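Local coordinates for protein Atg1 tMIT (PDB 4P1N) that belongs to a serine/threonine kinase essential for autophagy, in which it is required for autophagosome formation, at residues Tyr109-Met120 with Trp145-Lys156. Residues are numbered along the deposited sequence; the frame is centred on the assembly and turned at random.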
loop_
_atom_site.group_PDB
_atom_site.type_symbol
_atom_site.label_atom_id
_atom_site.label_comp_id
_atom_site.label_asym_id
_atom_site.label_seq_id
_atom_site.Cartn_x
_atom_site.Cartn_y
_atom_site.Cartn_z
ATOM N N TYR B 109 -11.816 -4.041 11.090
ATOM C CA TYR B 109 -11.422 -2.826 10.413
ATOM C C TYR B 109 -10.915 -1.807 11.438
ATOM O O TYR B 109 -10.001 -1.052 11.132
ATOM C CB TYR B 109 -12.550 -2.209 9.554
ATOM C CG TYR B 109 -12.747 -2.883 8.259
ATOM C CD1 TYR B 109 -11.700 -2.987 7.327
ATOM C CD2 TYR B 109 -13.934 -3.534 7.980
ATOM C CE1 TYR B 109 -11.858 -3.669 6.130
ATOM C CE2 TYR B 109 -14.091 -4.241 6.783
ATOM C CZ TYR B 109 -13.049 -4.319 5.878
ATOM O OH TYR B 109 -13.252 -4.982 4.703
ATOM N N LEU B 110 -11.512 -1.733 12.622
ATOM C CA LEU B 110 -11.055 -0.739 13.601
ATOM C C LEU B 110 -9.664 -1.089 14.120
ATOM O O LEU B 110 -8.875 -0.222 14.365
ATOM C CB LEU B 110 -12.005 -0.573 14.785
ATOM C CG LEU B 110 -13.413 -0.048 14.494
ATOM C CD1 LEU B 110 -14.214 -0.053 15.793
ATOM C CD2 LEU B 110 -13.433 1.382 13.979
ATOM N N LYS B 111 -9.357 -2.369 14.266
ATOM C CA LYS B 111 -8.034 -2.740 14.624
ATOM C C LYS B 111 -7.044 -2.434 13.507
ATOM O O LYS B 111 -5.926 -1.929 13.774
ATOM C CB LYS B 111 -7.983 -4.209 15.039
ATOM C CG LYS B 111 -6.613 -4.708 15.440
ATOM C CD LYS B 111 -6.056 -4.037 16.684
ATOM C CE LYS B 111 -6.794 -4.456 17.962
ATOM N NZ LYS B 111 -6.526 -3.416 18.976
ATOM N N SER B 112 -7.428 -2.703 12.266
ATOM C CA SER B 112 -6.610 -2.266 11.117
ATOM C C SER B 112 -6.274 -0.796 11.156
ATOM O O SER B 112 -5.118 -0.376 10.996
ATOM C CB SER B 112 -7.261 -2.607 9.760
ATOM O OG SER B 112 -7.591 -3.982 9.683
ATOM N N LEU B 113 -7.283 0.004 11.393
ATOM C CA LEU B 113 -7.076 1.435 11.516
ATOM C C LEU B 113 -6.112 1.846 12.637
ATOM O O LEU B 113 -5.342 2.796 12.474
ATOM C CB LEU B 113 -8.394 2.116 11.717
ATOM C CG LEU B 113 -9.265 2.154 10.510
ATOM C CD1 LEU B 113 -10.684 2.499 10.943
ATOM C CD2 LEU B 113 -8.723 3.215 9.535
ATOM N N THR B 114 -6.078 1.094 13.728
ATOM C CA THR B 114 -5.185 1.410 14.850
ATOM C C THR B 114 -3.741 1.161 14.384
ATOM O O THR B 114 -2.835 1.951 14.633
ATOM C CB THR B 114 -5.488 0.546 16.127
ATOM O OG1 THR B 114 -6.703 0.975 16.717
ATOM C CG2 THR B 114 -4.413 0.677 17.172
ATOM N N ILE B 115 -3.541 0.077 13.679
ATOM C CA ILE B 115 -2.196 -0.254 13.180
ATOM C C ILE B 115 -1.752 0.731 12.114
ATOM O O ILE B 115 -0.630 1.232 12.149
ATOM C CB ILE B 115 -2.158 -1.697 12.664
ATOM C CG1 ILE B 115 -2.645 -2.638 13.758
ATOM C CG2 ILE B 115 -0.739 -2.108 12.294
ATOM C CD1 ILE B 115 -2.925 -4.036 13.225
ATOM N N LEU B 116 -2.646 1.057 11.182
ATOM C CA LEU B 116 -2.336 2.007 10.142
ATOM C C LEU B 116 -2.009 3.387 10.767
ATOM O O LEU B 116 -1.034 4.032 10.370
ATOM C CB LEU B 116 -3.522 2.102 9.117
ATOM C CG LEU B 116 -3.776 0.781 8.333
ATOM C CD1 LEU B 116 -5.145 0.789 7.678
ATOM C CD2 LEU B 116 -2.691 0.506 7.295
ATOM N N ALA B 117 -2.844 3.851 11.692
ATOM C CA ALA B 117 -2.636 5.145 12.380
ATOM C C ALA B 117 -1.292 5.208 13.084
ATOM O O ALA B 117 -0.560 6.233 13.061
ATOM C CB ALA B 117 -3.735 5.374 13.406
ATOM N N SER B 118 -0.967 4.111 13.733
ATOM C CA SER B 118 0.287 4.006 14.461
ATOM C C SER B 118 1.483 4.178 13.512
ATOM O O SER B 118 2.476 4.803 13.845
ATOM C CB SER B 118 0.337 2.647 15.140
ATOM O OG SER B 118 1.563 2.521 15.818
ATOM N N SER B 119 1.376 3.565 12.334
ATOM C CA SER B 119 2.309 3.754 11.223
ATOM C C SER B 119 2.514 5.203 10.794
ATOM O O SER B 119 3.653 5.683 10.633
ATOM C CB SER B 119 1.793 2.929 9.998
ATOM O OG SER B 119 2.883 2.223 9.506
ATOM N N MET B 120 1.418 5.912 10.581
ATOM C CA MET B 120 1.505 7.299 10.147
ATOM C C MET B 120 2.153 8.191 11.227
ATOM O O MET B 120 2.970 9.075 10.931
ATOM C CB MET B 120 0.123 7.850 9.826
ATOM C CG MET B 120 -0.596 7.141 8.705
ATOM S SD MET B 120 0.360 7.220 7.190
ATOM C CE MET B 120 -0.182 8.822 6.636
ATOM N N TRP B 145 0.465 3.472 0.368
ATOM C CA TRP B 145 -0.338 2.287 0.668
ATOM C C TRP B 145 -1.095 2.371 1.980
ATOM O O TRP B 145 -2.290 2.087 2.028
ATOM C CB TRP B 145 0.525 1.031 0.623
ATOM C CG TRP B 145 -0.241 -0.233 0.815
ATOM C CD1 TRP B 145 -0.962 -0.965 -0.128
ATOM C CD2 TRP B 145 -0.424 -0.912 2.070
ATOM N NE1 TRP B 145 -1.533 -2.076 0.497
ATOM C CE2 TRP B 145 -1.205 -2.057 1.835
ATOM C CE3 TRP B 145 0.056 -0.689 3.347
ATOM C CZ2 TRP B 145 -1.553 -2.948 2.867
ATOM C CZ3 TRP B 145 -0.259 -1.606 4.365
ATOM C CH2 TRP B 145 -1.056 -2.701 4.116
ATOM N N ILE B 146 -0.394 2.740 3.057
ATOM C CA ILE B 146 -0.981 2.879 4.387
ATOM C C ILE B 146 -2.115 3.862 4.328
ATOM O O ILE B 146 -3.197 3.601 4.821
ATOM C CB ILE B 146 0.103 3.372 5.415
ATOM C CG1 ILE B 146 1.046 2.246 5.765
ATOM C CG2 ILE B 146 -0.531 3.941 6.675
ATOM C CD1 ILE B 146 2.394 2.685 6.308
ATOM N N ARG B 147 -1.883 4.997 3.682
ATOM C CA ARG B 147 -2.919 6.004 3.542
ATOM C C ARG B 147 -4.162 5.501 2.778
ATOM O O ARG B 147 -5.285 5.740 3.235
ATOM C CB ARG B 147 -2.376 7.250 2.886
ATOM C CG ARG B 147 -3.428 8.311 2.660
ATOM C CD ARG B 147 -3.749 8.499 1.181
ATOM N NE ARG B 147 -2.721 9.310 0.544
ATOM C CZ ARG B 147 -1.996 8.998 -0.544
ATOM N NH1 ARG B 147 -2.147 7.843 -1.231
ATOM N NH2 ARG B 147 -1.074 9.883 -0.937
ATOM N N ASP B 148 -3.938 4.821 1.655
ATOM C CA ASP B 148 -5.015 4.190 0.845
ATOM C C ASP B 148 -5.786 3.185 1.741
ATOM O O ASP B 148 -7.002 3.132 1.735
ATOM C CB ASP B 148 -4.469 3.358 -0.368
ATOM C CG ASP B 148 -3.643 4.150 -1.412
ATOM O OD1 ASP B 148 -3.999 5.298 -1.681
ATOM O OD2 ASP B 148 -2.640 3.545 -2.046
ATOM N N ARG B 149 -5.077 2.335 2.466
ATOM C CA ARG B 149 -5.776 1.361 3.336
ATOM C C ARG B 149 -6.549 2.012 4.458
ATOM O O ARG B 149 -7.668 1.589 4.784
ATOM C CB ARG B 149 -4.806 0.333 3.925
ATOM C CG ARG B 149 -4.175 -0.545 2.869
ATOM C CD ARG B 149 -5.151 -1.549 2.184
ATOM N NE ARG B 149 -5.948 -0.924 1.147
ATOM C CZ ARG B 149 -5.463 -0.378 0.033
ATOM N NH1 ARG B 149 -4.176 -0.406 -0.246
ATOM N NH2 ARG B 149 -6.255 0.229 -0.797
ATOM N N PHE B 150 -5.992 3.083 5.014
ATOM C CA PHE B 150 -6.653 3.834 6.078
ATOM C C PHE B 150 -7.996 4.364 5.576
ATOM O O PHE B 150 -9.000 4.150 6.226
ATOM C CB PHE B 150 -5.739 4.955 6.556
ATOM C CG PHE B 150 -6.230 5.679 7.750
ATOM C CD1 PHE B 150 -7.153 6.677 7.623
ATOM C CD2 PHE B 150 -5.774 5.346 8.994
ATOM C CE1 PHE B 150 -7.636 7.345 8.731
ATOM C CE2 PHE B 150 -6.237 6.023 10.130
ATOM C CZ PHE B 150 -7.165 7.025 9.990
ATOM N N ASN B 151 -8.022 5.009 4.406
ATOM C CA ASN B 151 -9.255 5.584 3.834
ATOM C C ASN B 151 -10.254 4.526 3.445
ATOM O O ASN B 151 -11.435 4.669 3.717
ATOM C CB ASN B 151 -8.943 6.462 2.610
ATOM C CG ASN B 151 -8.171 7.701 3.005
ATOM O OD1 ASN B 151 -8.263 8.131 4.142
ATOM N ND2 ASN B 151 -7.432 8.281 2.091
ATOM N N GLU B 152 -9.775 3.456 2.825
ATOM C CA GLU B 152 -10.618 2.293 2.581
ATOM C C GLU B 152 -11.213 1.684 3.883
ATOM O O GLU B 152 -12.432 1.440 3.968
ATOM C CB GLU B 152 -9.840 1.227 1.799
ATOM C CG GLU B 152 -10.643 -0.034 1.496
ATOM C CD GLU B 152 -9.798 -1.139 0.869
ATOM O OE1 GLU B 152 -8.609 -0.903 0.560
ATOM O OE2 GLU B 152 -10.331 -2.245 0.692
ATOM N N CYS B 153 -10.376 1.416 4.888
ATOM C CA CYS B 153 -10.871 0.803 6.141
ATOM C C CYS B 153 -11.910 1.693 6.838
ATOM O O CYS B 153 -12.927 1.198 7.422
ATOM C CB CYS B 153 -9.717 0.500 7.112
ATOM S SG CYS B 153 -8.718 -0.865 6.496
ATOM N N LEU B 154 -11.608 2.981 6.843
ATOM C CA LEU B 154 -12.491 3.951 7.422
ATOM C C LEU B 154 -13.849 3.973 6.678
ATOM O O LEU B 154 -14.893 4.003 7.332
ATOM C CB LEU B 154 -11.878 5.338 7.378
ATOM C CG LEU B 154 -11.884 6.197 8.634
ATOM C CD1 LEU B 154 -11.930 7.630 8.162
ATOM C CD2 LEU B 154 -13.014 5.912 9.621
ATOM N N ASP B 155 -13.840 3.996 5.333
ATOM C CA ASP B 155 -15.112 3.960 4.595
ATOM C C ASP B 155 -15.918 2.697 4.880
ATOM O O ASP B 155 -17.132 2.768 5.106
ATOM C CB ASP B 155 -14.906 4.096 3.094
ATOM C CG ASP B 155 -14.437 5.485 2.692
ATOM O OD1 ASP B 155 -14.416 6.395 3.554
ATOM O OD2 ASP B 155 -14.071 5.663 1.513
ATOM N N LYS B 156 -15.253 1.548 4.869
ATOM C CA LYS B 156 -15.900 0.287 5.199
ATOM C C LYS B 156 -16.433 0.205 6.637
ATOM O O LYS B 156 -17.560 -0.288 6.874
ATOM C CB LYS B 156 -15.003 -0.892 4.856
ATOM C CG LYS B 156 -14.922 -1.071 3.363
ATOM C CD LYS B 156 -13.982 -2.162 2.901
ATOM C CE LYS B 156 -13.948 -2.193 1.350
ATOM N NZ LYS B 156 -12.864 -3.115 0.872
#
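Tyr-109, Leu-113 and Leu-116 have their CA atoms nearest those of Cys-153, Phe-150 and Ile-146, and the axes of 109-120 and 145-156 come within 9.2 Å, roughly antiparallel, with a crossing angle of -153°. Leu-116 is a knob among Ile-146, Arg-149, Phe-150 and Cys-153, its CD1 3.6 Å from Phe-150 N; a branched aliphatic end suits such a hole. In return the small Cys-153 fits among Tyr-109, Ser-112, Leu-113 and Leu-116, its SG at the edge of the Tyr-109 ring, 3.8 Å from CD1. In Phe-150, chi1 of -173° points CG away from the backbone N and brings the flat ring beneath Leu-113 CD2, a CH-pi contact 3.8 Å from the centroid, while Leu-116 CB meets the ring edge. Met-120, flexible enough to bend at chi2 and chi3, sets SD 3.4 Å from Ile-146 CG2. Lys-156 CB sits over one face of the Tyr-109 ring, toward the rim, and the extended lysine carries NZ into salt bridges with Glu-152 and Glu-29 of helix 10-33; Glu-29 also hydrogen-bonds Tyr-109 OH. An alanine in place of Tyr-109 would probably open a gap beside Cys-153 SG and the Lys-156 methylenes and deprive Glu-29 of its hydroxyl partner. Apolar interlocking thus joins two MIT-domain helices, with charges gathered beside helix 10-33.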